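Local coordinates for Mgp-operon protein 3 (PDB 6RJ1) that probably takes part in host-cell adhesion of the human pathogen Mycoplasma pneumoniae, as the extracellular part of the P40/P90 adhesin, at residues L136-K140 with K489-W493; L461-V466 with E701-K705; A576-S580 with T637-K641. Residue numbers count along the deposited sequence, not the author numbering.

Interaction 1. Residues L136-K140 with K489-W493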
ATOM      1  N   LEU A 136     -13.983 -12.690  -9.147  1.00 62.95           N
ATOM      2  CA  LEU A 136     -14.160 -11.251  -9.018  1.00 62.66           C
ATOM      3  C   LEU A 136     -15.098 -10.940  -7.823  1.00 68.21           C
ATOM      4  O   LEU A 136     -16.033 -11.717  -7.580  1.00 67.63           O
ATOM      5  CB  LEU A 136     -14.845 -10.733 -10.300  1.00 62.55           C
ATOM      6  CG  LEU A 136     -14.045 -10.005 -11.397  1.00 66.45           C
ATOM      7  CD1 LEU A 136     -12.739  -9.433 -10.928  1.00 65.04           C
ATOM      8  CD2 LEU A 136     -13.942 -10.821 -12.637  1.00 68.12           C
ATOM      9  N   PRO A 137     -14.919  -9.802  -7.096  1.00 65.26           N
ATOM     10  CA  PRO A 137     -15.863  -9.481  -6.008  1.00 64.90           C
ATOM     11  C   PRO A 137     -17.268  -9.221  -6.564  1.00 70.15           C
ATOM     12  O   PRO A 137     -17.408  -9.000  -7.772  1.00 69.42           O
ATOM     13  CB  PRO A 137     -15.260  -8.230  -5.373  1.00 65.91           C
ATOM     14  CG  PRO A 137     -14.452  -7.615  -6.445  1.00 70.37           C
ATOM     15  CD  PRO A 137     -13.900  -8.743  -7.252  1.00 66.13           C
ATOM     16  N   TYR A 138     -18.306  -9.278  -5.708  1.00 67.63           N
ATOM     17  CA  TYR A 138     -19.658  -9.045  -6.194  1.00 67.87           C
ATOM     18  C   TYR A 138     -20.112  -7.586  -6.059  1.00 73.14           C
ATOM     19  O   TYR A 138     -19.936  -6.962  -5.013  1.00 72.69           O
ATOM     20  CB  TYR A 138     -20.668 -10.011  -5.557  1.00 69.29           C
ATOM     21  CG  TYR A 138     -22.075  -9.872  -6.101  1.00 71.49           C
ATOM     22  CD1 TYR A 138     -22.488 -10.593  -7.219  1.00 73.81           C
ATOM     23  CD2 TYR A 138     -22.995  -9.019  -5.502  1.00 72.30           C
ATOM     24  CE1 TYR A 138     -23.781 -10.459  -7.731  1.00 74.38           C
ATOM     25  CE2 TYR A 138     -24.275  -8.850  -6.027  1.00 73.40           C
ATOM     26  CZ  TYR A 138     -24.670  -9.584  -7.130  1.00 81.48           C
ATOM     27  OH  TYR A 138     -25.944  -9.432  -7.615  1.00 86.40           O
ATOM     28  N   VAL A 139     -20.724  -7.069  -7.134  1.00 70.91           N
ATOM     29  CA  VAL A 139     -21.325  -5.739  -7.219  1.00 71.72           C
ATOM     30  C   VAL A 139     -22.514  -5.824  -8.182  1.00 79.39           C
ATOM     31  O   VAL A 139     -22.341  -6.144  -9.358  1.00 78.41           O
ATOM     32  CB  VAL A 139     -20.333  -4.572  -7.482  1.00 75.04           C
ATOM     33  CG1 VAL A 139     -19.594  -4.714  -8.811  1.00 74.74           C
ATOM     34  CG2 VAL A 139     -21.030  -3.222  -7.376  1.00 74.69           C
ATOM     35  N   LYS A 140     -23.727  -5.635  -7.647  1.00 80.03           N
ATOM     36  CA  LYS A 140     -24.974  -5.791  -8.395  1.00 81.93           C
ATOM     37  C   LYS A 140     -25.216  -4.649  -9.377  1.00 90.38           C
ATOM     38  O   LYS A 140     -25.173  -3.481  -8.987  1.00 89.29           O
ATOM     39  CB  LYS A 140     -26.156  -6.007  -7.420  1.00 84.43           C
ATOM     40  CG  LYS A 140     -27.564  -5.982  -8.020  1.00 97.21           C
ATOM     41  CD  LYS A 140     -28.393  -4.852  -7.382  1.00106.81           C
ATOM     42  CE  LYS A 140     -29.820  -4.767  -7.867  1.00115.32           C
ATOM     43  NZ  LYS A 140     -30.681  -5.817  -7.258  1.00122.41           N
ATOM     44  N   LYS A 489     -15.356 -15.680  -4.368  1.00 63.02           N
ATOM     45  CA  LYS A 489     -15.419 -14.248  -4.675  1.00 61.13           C
ATOM     46  C   LYS A 489     -14.590 -13.491  -3.655  1.00 64.30           C
ATOM     47  O   LYS A 489     -14.429 -13.960  -2.518  1.00 65.22           O
ATOM     48  CB  LYS A 489     -16.863 -13.730  -4.631  1.00 62.27           C
ATOM     49  CG  LYS A 489     -17.752 -14.212  -5.765  1.00 65.09           C
ATOM     50  CD  LYS A 489     -19.211 -13.935  -5.461  1.00 70.26           C
ATOM     51  CE  LYS A 489     -20.098 -14.486  -6.544  1.00 80.17           C
ATOM     52  NZ  LYS A 489     -21.507 -14.065  -6.371  1.00 95.11           N
ATOM     53  N   ALA A 490     -14.059 -12.323  -4.059  1.00 57.62           N
ATOM     54  CA  ALA A 490     -13.272 -11.467  -3.186  1.00 55.64           C
ATOM     55  C   ALA A 490     -14.188 -10.644  -2.280  1.00 58.53           C
ATOM     56  O   ALA A 490     -15.375 -10.439  -2.589  1.00 57.60           O
ATOM     57  CB  ALA A 490     -12.408 -10.540  -4.023  1.00 56.20           C
ATOM     58  N   THR A 491     -13.630 -10.171  -1.160  1.00 55.02           N
ATOM     59  CA  THR A 491     -14.293  -9.289  -0.200  1.00 54.94           C
ATOM     60  C   THR A 491     -13.774  -7.885  -0.487  1.00 58.82           C
ATOM     61  O   THR A 491     -12.568  -7.703  -0.631  1.00 57.48           O
ATOM     62  CB  THR A 491     -13.957  -9.696   1.248  1.00 62.53           C
ATOM     63  OG1 THR A 491     -14.123 -11.105   1.405  1.00 64.44           O
ATOM     64  CG2 THR A 491     -14.788  -8.937   2.287  1.00 56.82           C
ATOM     65  N   TRP A 492     -14.679  -6.899  -0.563  1.00 56.91           N
ATOM     66  CA  TRP A 492     -14.318  -5.500  -0.794  1.00 56.38           C
ATOM     67  C   TRP A 492     -13.667  -4.911   0.449  1.00 58.52           C
ATOM     68  O   TRP A 492     -14.168  -5.135   1.553  1.00 57.82           O
ATOM     69  CB  TRP A 492     -15.573  -4.682  -1.116  1.00 55.30           C
ATOM     70  CG  TRP A 492     -16.197  -5.011  -2.433  1.00 56.41           C
ATOM     71  CD1 TRP A 492     -17.268  -5.823  -2.654  1.00 59.35           C
ATOM     72  CD2 TRP A 492     -15.804  -4.503  -3.711  1.00 56.35           C
ATOM     73  NE1 TRP A 492     -17.565  -5.857  -3.995  1.00 59.05           N
ATOM     74  CE2 TRP A 492     -16.676  -5.061  -4.671  1.00 60.46           C
ATOM     75  CE3 TRP A 492     -14.798  -3.623  -4.143  1.00 57.70           C
ATOM     76  CZ2 TRP A 492     -16.579  -4.763  -6.034  1.00 59.75           C
ATOM     77  CZ3 TRP A 492     -14.691  -3.342  -5.495  1.00 59.27           C
ATOM     78  CH2 TRP A 492     -15.577  -3.905  -6.423  1.00 59.94           C
ATOM     79  N   TRP A 493     -12.587  -4.125   0.275  1.00 54.69           N
ATOM     80  CA  TRP A 493     -11.955  -3.428   1.398  1.00 54.54           C
ATOM     81  C   TRP A 493     -12.898  -2.343   1.957  1.00 61.77           C
ATOM     82  O   TRP A 493     -12.929  -2.126   3.172  1.00 61.91           O
ATOM     83  CB  TRP A 493     -10.608  -2.819   1.004  1.00 52.34           C
ATOM     84  CG  TRP A 493      -9.454  -3.772   1.098  1.00 52.51           C
ATOM     85  CD1 TRP A 493      -8.621  -4.149   0.087  1.00 55.02           C
ATOM     86  CD2 TRP A 493      -8.997  -4.458   2.275  1.00 52.36           C
ATOM     87  NE1 TRP A 493      -7.669  -5.020   0.557  1.00 54.20           N
ATOM     88  CE2 TRP A 493      -7.873  -5.226   1.898  1.00 55.96           C
ATOM     89  CE3 TRP A 493      -9.420  -4.483   3.622  1.00 53.49           C
ATOM     90  CZ2 TRP A 493      -7.184  -6.039   2.810  1.00 55.38           C
ATOM     91  CZ3 TRP A 493      -8.728  -5.273   4.527  1.00 54.79           C
ATOM     92  CH2 TRP A 493      -7.632  -6.051   4.120  1.00 55.39           C
TER
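Residues 136-140 leave the end of strand 125-135 and pass close to strand 487-492, the direction from CA 136 to CA 139 turned 58° from that of CA 489 to CA 492. The backbones come nearest at Pro137 and Ala490, whose CA atoms are 4.3 Å apart. Proline has no N-H to offer here, so Pro137 CA makes a CA-H...O contact with Ala490 O at 3.6 Å, and the small Ala490 lets the chains come close. The key side chain is Trp492. Its indole NE1 donates a short, nearly straight hydrogen bond to Tyr138 O (2.8 Å, 165°). The compact, rigid Pro137 ring lays its CB over the flat indole face, 3.8 Å from the centroid of the five-membered ring, a CH-pi contact. Val139 CB adds an apolar contact with Trp492 CZ2 at 4.0 Å. The aliphatic part of Lys489 runs past the loop, with CG 3.5 Å from Leu136 O. Leu82 and Leu161 also touch the indole. The site lies where two antiparallel meanders meet edge to edge in a mixed eight-stranded sheet: strands 125-135 and 487-492 form its parallel pair, and the tryptophan pins the departing loop beside that junction.

Interaction 2. Residues L461-V466 with E701-K705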
ATOM      1  N   LEU A 461      -4.492 -20.803   6.570  1.00 77.37           N
ATOM      2  CA  LEU A 461      -4.870 -20.923   7.975  1.00 78.64           C
ATOM      3  C   LEU A 461      -6.063 -21.859   8.160  1.00 85.71           C
ATOM      4  O   LEU A 461      -7.209 -21.458   7.936  1.00 86.02           O
ATOM      5  CB  LEU A 461      -5.144 -19.539   8.610  1.00 78.85           C
ATOM      6  CG  LEU A 461      -5.330 -19.511  10.144  1.00 83.73           C
ATOM      7  CD1 LEU A 461      -4.009 -19.686  10.866  1.00 84.14           C
ATOM      8  CD2 LEU A 461      -6.013 -18.229  10.596  1.00 84.57           C
ATOM      9  N   ASN A 462      -5.780 -23.108   8.572  1.00 83.30           N
ATOM     10  CA  ASN A 462      -6.772 -24.138   8.870  1.00 83.99           C
ATOM     11  C   ASN A 462      -7.883 -24.270   7.806  1.00 88.66           C
ATOM     12  O   ASN A 462      -9.047 -23.942   8.067  1.00 88.91           O
ATOM     13  CB  ASN A 462      -7.359 -23.914  10.279  1.00 87.74           C
ATOM     14  CG  ASN A 462      -6.390 -24.225  11.398  1.00117.40           C
ATOM     15  OD1 ASN A 462      -5.483 -23.442  11.717  1.00105.65           O
ATOM     16  ND2 ASN A 462      -6.563 -25.387  12.016  1.00115.14           N
ATOM     17  N   GLY A 463      -7.497 -24.724   6.613  1.00 84.76           N
ATOM     18  CA  GLY A 463      -8.407 -24.940   5.488  1.00 84.04           C
ATOM     19  C   GLY A 463      -8.873 -23.689   4.769  1.00 85.85           C
ATOM     20  O   GLY A 463      -9.661 -23.774   3.823  1.00 85.48           O
ATOM     21  N   GLN A 464      -8.390 -22.524   5.215  1.00 80.70           N
ATOM     22  CA  GLN A 464      -8.743 -21.235   4.625  1.00 79.61           C
ATOM     23  C   GLN A 464      -7.520 -20.608   3.993  1.00 80.30           C
ATOM     24  O   GLN A 464      -6.440 -20.608   4.590  1.00 79.56           O
ATOM     25  CB  GLN A 464      -9.350 -20.272   5.664  1.00 80.80           C
ATOM     26  CG  GLN A 464     -10.581 -20.818   6.362  1.00 95.46           C
ATOM     27  CD  GLN A 464     -11.636 -19.767   6.469  1.00112.31           C
ATOM     28  OE1 GLN A 464     -12.383 -19.518   5.521  1.00106.60           O
ATOM     29  NE2 GLN A 464     -11.720 -19.132   7.632  1.00105.51           N
ATOM     30  N   ILE A 465      -7.694 -20.075   2.784  1.00 74.08           N
ATOM     31  CA  ILE A 465      -6.629 -19.402   2.058  1.00 72.38           C
ATOM     32  C   ILE A 465      -7.004 -17.944   1.926  1.00 72.14           C
ATOM     33  O   ILE A 465      -8.118 -17.624   1.506  1.00 71.26           O
ATOM     34  CB  ILE A 465      -6.316 -20.076   0.692  1.00 75.62           C
ATOM     35  CG1 ILE A 465      -5.896 -21.555   0.871  1.00 76.34           C
ATOM     36  CG2 ILE A 465      -5.242 -19.304  -0.066  1.00 75.89           C
ATOM     37  CD1 ILE A 465      -6.921 -22.539   0.494  1.00 83.47           C
ATOM     38  N   VAL A 466      -6.083 -17.066   2.323  1.00 66.70           N
ATOM     39  CA  VAL A 466      -6.249 -15.622   2.242  1.00 65.69           C
ATOM     40  C   VAL A 466      -5.313 -15.105   1.160  1.00 67.98           C
ATOM     41  O   VAL A 466      -4.139 -15.455   1.156  1.00 67.34           O
ATOM     42  CB  VAL A 466      -6.041 -14.902   3.608  1.00 69.85           C
ATOM     43  CG1 VAL A 466      -6.407 -13.419   3.517  1.00 69.43           C
ATOM     44  CG2 VAL A 466      -6.842 -15.580   4.720  1.00 69.93           C
ATOM     45  N   GLU A 701     -10.119 -16.592  13.006  1.00 75.01           N
ATOM     46  CA  GLU A 701     -10.945 -17.409  12.110  1.00 75.96           C
ATOM     47  C   GLU A 701     -12.378 -16.902  11.930  1.00 80.71           C
ATOM     48  O   GLU A 701     -12.879 -16.939  10.805  1.00 80.77           O
ATOM     49  CB  GLU A 701     -10.953 -18.887  12.529  1.00 77.84           C
ATOM     50  CG  GLU A 701      -9.706 -19.647  12.108  1.00 95.11           C
ATOM     51  CD  GLU A 701      -9.938 -21.045  11.560  1.00129.14           C
ATOM     52  OE1 GLU A 701     -10.476 -21.898  12.305  1.00130.90           O
ATOM     53  OE2 GLU A 701      -9.570 -21.291  10.389  1.00127.80           O
ATOM     54  N   SER A 702     -13.041 -16.440  13.017  1.00 76.96           N
ATOM     55  CA  SER A 702     -14.412 -15.929  12.928  1.00 76.63           C
ATOM     56  C   SER A 702     -14.467 -14.600  12.154  1.00 80.89           C
ATOM     57  O   SER A 702     -15.419 -14.371  11.408  1.00 81.30           O
ATOM     58  CB  SER A 702     -15.058 -15.820  14.307  1.00 80.48           C
ATOM     59  OG  SER A 702     -14.745 -14.613  14.983  1.00 91.28           O
ATOM     60  N   GLU A 703     -13.424 -13.753  12.299  1.00 76.56           N
ATOM     61  CA  GLU A 703     -13.312 -12.486  11.575  1.00 76.03           C
ATOM     62  C   GLU A 703     -13.070 -12.773  10.088  1.00 78.57           C
ATOM     63  O   GLU A 703     -13.625 -12.087   9.229  1.00 77.97           O
ATOM     64  CB  GLU A 703     -12.191 -11.605  12.154  1.00 77.45           C
ATOM     65  CG  GLU A 703     -12.515 -10.998  13.510  1.00 86.90           C
ATOM     66  CD  GLU A 703     -11.380 -10.235  14.170  1.00106.56           C
ATOM     67  OE1 GLU A 703     -10.295 -10.831  14.363  1.00 94.58           O
ATOM     68  OE2 GLU A 703     -11.581  -9.047  14.512  1.00102.05           O
ATOM     69  N   LEU A 704     -12.278 -13.817   9.795  1.00 74.99           N
ATOM     70  CA  LEU A 704     -11.996 -14.266   8.434  1.00 74.81           C
ATOM     71  C   LEU A 704     -13.233 -14.900   7.810  1.00 78.33           C
ATOM     72  O   LEU A 704     -13.491 -14.680   6.630  1.00 77.77           O
ATOM     73  CB  LEU A 704     -10.823 -15.259   8.410  1.00 74.88           C
ATOM     74  CG  LEU A 704      -9.421 -14.667   8.569  1.00 79.23           C
ATOM     75  CD1 LEU A 704      -8.403 -15.750   8.831  1.00 79.45           C
ATOM     76  CD2 LEU A 704      -9.013 -13.833   7.360  1.00 80.46           C
ATOM     77  N   LYS A 705     -14.018 -15.655   8.612  1.00 75.29           N
ATOM     78  CA  LYS A 705     -15.251 -16.320   8.176  1.00 75.37           C
ATOM     79  C   LYS A 705     -16.309 -15.296   7.785  1.00 79.79           C
ATOM     80  O   LYS A 705     -17.062 -15.550   6.848  1.00 80.20           O
ATOM     81  CB  LYS A 705     -15.782 -17.249   9.261  1.00 78.44           C
ATOM     82  CG  LYS A 705     -16.719 -18.331   8.742  1.00 99.45           C
ATOM     83  CD  LYS A 705     -17.174 -19.213   9.870  1.00109.39           C
ATOM     84  CE  LYS A 705     -18.241 -20.180   9.413  1.00120.74           C
ATOM     85  NZ  LYS A 705     -18.490 -21.270  10.404  1.00127.81           N
TER
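Leu704 on helix 701-712 inserts its side chain between two aliphatic residues that belong to successive strands of a hairpin. With chi1 m and chi2 t, it is extended enough to place CD1 3.9 Å from Leu461 CD2 and CD2 3.8 Å from Val466 CG2. Leu461 answers with chi1 t and chi2 p, and Val466 with chi1 t; all three CA-to-CB bonds point across the interface, and the branched side chains suit these apolar contacts. Gln464 and Val466 both point toward the helix, whereas Ile465 between them takes the opposite face and touches Val481, the alternation expected of a strand. The hairpin is a classic two-residue one, closed by a type I' turn from Leu461 to Gln464: Leu461 N donates to Gln464 O (2.8 Å) and Gln464 N to Leu461 O (3.2 Å). Asn462 and Gly463 both have positive phi, a conformation that these two residue types adopt more readily than most. The helix segment crosses strand 464-466 at 72°, with the axes 10.8 Å apart at their closest. With chi1 m and chi2 at -138°, off any well, Glu701 carries its carboxylate toward the turn, OE2 lying 3.4 Å from Asn462 CB. Glu701 OE2 also lies 3.4 Å from Leu461 O, but two acceptors cannot bond. Gln464, chi1 m, holds NE2 4.1 Å from Leu704 CB, so its amide lies along the helix surface, while its OE1 receives a weak hydrogen bond from Arg708 NE.

Interaction 3. Residues A576-S580 with T637-K641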
ATOM      1  N   ALA A 576      -9.903  17.729  -6.820  1.00 58.36           N
ATOM      2  CA  ALA A 576     -10.088  16.724  -5.788  1.00 57.96           C
ATOM      3  C   ALA A 576     -10.224  17.473  -4.465  1.00 61.54           C
ATOM      4  O   ALA A 576      -9.711  18.584  -4.340  1.00 61.73           O
ATOM      5  CB  ALA A 576      -8.897  15.786  -5.741  1.00 58.40           C
ATOM      6  N   LEU A 577     -10.944  16.895  -3.501  1.00 56.77           N
ATOM      7  CA  LEU A 577     -11.163  17.528  -2.210  1.00 56.06           C
ATOM      8  C   LEU A 577     -10.456  16.749  -1.116  1.00 60.32           C
ATOM      9  O   LEU A 577     -10.921  15.690  -0.685  1.00 59.14           O
ATOM     10  CB  LEU A 577     -12.661  17.720  -1.932  1.00 56.09           C
ATOM     11  CG  LEU A 577     -13.437  18.483  -3.002  1.00 60.48           C
ATOM     12  CD1 LEU A 577     -14.877  18.103  -2.991  1.00 61.10           C
ATOM     13  CD2 LEU A 577     -13.271  19.963  -2.846  1.00 61.58           C
ATOM     14  N   ALA A 578      -9.280  17.264  -0.716  1.00 57.64           N
ATOM     15  CA  ALA A 578      -8.380  16.676   0.272  1.00 57.25           C
ATOM     16  C   ALA A 578      -7.684  17.779   1.048  1.00 60.23           C
ATOM     17  O   ALA A 578      -7.419  18.844   0.497  1.00 61.24           O
ATOM     18  CB  ALA A 578      -7.341  15.819  -0.431  1.00 58.23           C
ATOM     19  N   TRP A 579      -7.372  17.529   2.321  1.00 54.38           N
ATOM     20  CA  TRP A 579      -6.701  18.521   3.158  1.00 53.46           C
ATOM     21  C   TRP A 579      -5.836  17.865   4.228  1.00 61.16           C
ATOM     22  O   TRP A 579      -6.067  16.702   4.591  1.00 62.94           O
ATOM     23  CB  TRP A 579      -7.726  19.477   3.798  1.00 51.05           C
ATOM     24  CG  TRP A 579      -8.749  18.764   4.631  1.00 50.80           C
ATOM     25  CD1 TRP A 579      -8.630  18.398   5.939  1.00 53.25           C
ATOM     26  CD2 TRP A 579     -10.007  18.246   4.177  1.00 50.18           C
ATOM     27  NE1 TRP A 579      -9.732  17.676   6.327  1.00 52.27           N
ATOM     28  CE2 TRP A 579     -10.596  17.569   5.265  1.00 53.46           C
ATOM     29  CE3 TRP A 579     -10.692  18.276   2.947  1.00 50.80           C
ATOM     30  CZ2 TRP A 579     -11.857  16.965   5.175  1.00 52.23           C
ATOM     31  CZ3 TRP A 579     -11.919  17.639   2.849  1.00 51.33           C
ATOM     32  CH2 TRP A 579     -12.504  17.022   3.960  1.00 51.77           C
ATOM     33  N   SER A 580      -4.861  18.629   4.752  1.00 58.13           N
ATOM     34  CA  SER A 580      -3.948  18.220   5.815  1.00 58.64           C
ATOM     35  C   SER A 580      -4.728  18.004   7.123  1.00 62.75           C
ATOM     36  O   SER A 580      -5.530  18.869   7.519  1.00 62.58           O
ATOM     37  CB  SER A 580      -2.882  19.293   6.016  1.00 63.20           C
ATOM     38  OG  SER A 580      -2.137  19.083   7.206  1.00 74.83           O
ATOM     39  N   THR A 637     -15.335  22.201   8.617  1.00 60.88           N
ATOM     40  CA  THR A 637     -16.470  21.685   7.833  1.00 60.06           C
ATOM     41  C   THR A 637     -15.995  21.288   6.436  1.00 61.59           C
ATOM     42  O   THR A 637     -14.985  21.809   5.980  1.00 61.72           O
ATOM     43  CB  THR A 637     -17.694  22.660   7.862  1.00 64.31           C
ATOM     44  OG1 THR A 637     -18.898  21.945   7.572  1.00 62.17           O
ATOM     45  CG2 THR A 637     -17.557  23.848   6.910  1.00 58.57           C
ATOM     46  N   TYR A 638     -16.717  20.377   5.770  1.00 56.75           N
ATOM     47  CA  TYR A 638     -16.392  19.897   4.421  1.00 56.48           C
ATOM     48  C   TYR A 638     -16.422  21.046   3.377  1.00 61.45           C
ATOM     49  O   TYR A 638     -17.321  21.880   3.438  1.00 59.68           O
ATOM     50  CB  TYR A 638     -17.338  18.737   4.004  1.00 56.51           C
ATOM     51  CG  TYR A 638     -16.851  17.963   2.800  1.00 56.93           C
ATOM     52  CD1 TYR A 638     -15.967  16.900   2.943  1.00 57.72           C
ATOM     53  CD2 TYR A 638     -17.221  18.333   1.513  1.00 59.00           C
ATOM     54  CE1 TYR A 638     -15.458  16.226   1.831  1.00 58.55           C
ATOM     55  CE2 TYR A 638     -16.700  17.682   0.394  1.00 59.45           C
ATOM     56  CZ  TYR A 638     -15.834  16.620   0.558  1.00 65.31           C
ATOM     57  OH  TYR A 638     -15.359  15.957  -0.544  1.00 68.24           O
ATOM     58  N   PRO A 639     -15.464  21.080   2.409  1.00 59.55           N
ATOM     59  CA  PRO A 639     -15.445  22.174   1.410  1.00 59.68           C
ATOM     60  C   PRO A 639     -16.553  22.159   0.343  1.00 64.84           C
ATOM     61  O   PRO A 639     -16.279  21.985  -0.849  1.00 64.80           O
ATOM     62  CB  PRO A 639     -14.057  22.037   0.777  1.00 61.21           C
ATOM     63  CG  PRO A 639     -13.724  20.597   0.920  1.00 65.23           C
ATOM     64  CD  PRO A 639     -14.294  20.193   2.247  1.00 60.42           C
ATOM     65  N   VAL A 640     -17.806  22.377   0.775  1.00 62.10           N
ATOM     66  CA  VAL A 640     -19.014  22.489  -0.053  1.00 61.87           C
ATOM     67  C   VAL A 640     -19.839  23.639   0.538  1.00 67.35           C
ATOM     68  O   VAL A 640     -20.206  23.572   1.722  1.00 67.52           O
ATOM     69  CB  VAL A 640     -19.831  21.165  -0.149  1.00 65.04           C
ATOM     70  CG1 VAL A 640     -21.227  21.400  -0.729  1.00 64.41           C
ATOM     71  CG2 VAL A 640     -19.092  20.114  -0.966  1.00 64.93           C
ATOM     72  N   LYS A 641     -20.106  24.701  -0.280  1.00 63.77           N
ATOM     73  CA  LYS A 641     -20.888  25.886   0.114  1.00 62.82           C
ATOM     74  C   LYS A 641     -22.285  25.460   0.568  1.00 68.47           C
ATOM     75  O   LYS A 641     -22.911  24.627  -0.086  1.00 67.67           O
ATOM     76  CB  LYS A 641     -20.975  26.899  -1.040  1.00 64.13           C
ATOM     77  CG  LYS A 641     -21.143  28.337  -0.558  1.00 85.03           C
ATOM     78  CD  LYS A 641     -21.655  29.280  -1.643  1.00 97.49           C
ATOM     79  CE  LYS A 641     -20.564  30.044  -2.351  1.00109.56           C
ATOM     80  NZ  LYS A 641     -21.097  30.778  -3.524  1.00119.95           N
TER
HETATM   81  O   HOH W   1     -13.205  14.382  -0.190  1.00 53.28           O
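A single water joins these two segments, accepting a hydrogen bond from Tyr638 OH and donating one to Leu577 O, both at 2.7 Å. The backbones themselves stay apart, with Leu577 CA and Pro639 CA, the nearest pair, at 7.3 Å; the water links the Leu577 carbonyl to the tyrosine hydroxyl across a contact otherwise made by side chains. Residues 576-580 are extended, and Leu577 and Trp579 face the loop while Ala576 and Ala578 point away. Leu577 sets CD2 3.8 Å from Pro639 CG and CD1 3.9 Å from Tyr638 CE2, and a branched leucine can touch both partners at once. Trp579, with chi1 p, swings its six-membered ring against them: CZ3 is 3.5 Å from Pro639 CD and CH2 is 3.6 Å from Tyr638 CD1. The tryptophan and tyrosine rings are steeply inclined at 79°, with centroids 5.6 Å apart. The indole's polar end is satisfied elsewhere, since NE1 donates to Gly600 O, so the benzo part is left for apolar contact. A bend in the loop presents the two partners together: Pro639 is the centre of an inverse gamma turn, in which Val640 N donates to Tyr638 O at 2.8 Å. Ile650 of strand 650-654 touches both Leu577 and Tyr638 and adds to the cluster. What results is a buried aromatic-aliphatic cluster at the end of strand 575-577, where the long irregular connection between strands 614-616 and 650-654 folds back over the branched ten-stranded sheet.

From the N terminus, the chain runs through strand 125-135 to the first segment of interaction 1, then makes a very long excursion that already contributes strands 165-167, 220-222 and 229-230 to the ten-stranded sheet. Interaction 2 opens at 461-466 before interaction 1 closes at 489-493, so these two cross. After 492 the chain returns to the ten-stranded sheet, where interaction 3 ties the end of strand 575-577 to the loop leading to strand 650-654, nested wholly inside the loop that interaction 2 completes at 701-705. Interactions 1 and 2, with centres about 17 Å apart, reach the same eight-stranded sheet, one at its parallel junction and one through helix 701-712. The centre of interaction 3 lies about 39 Å from that of interaction 2.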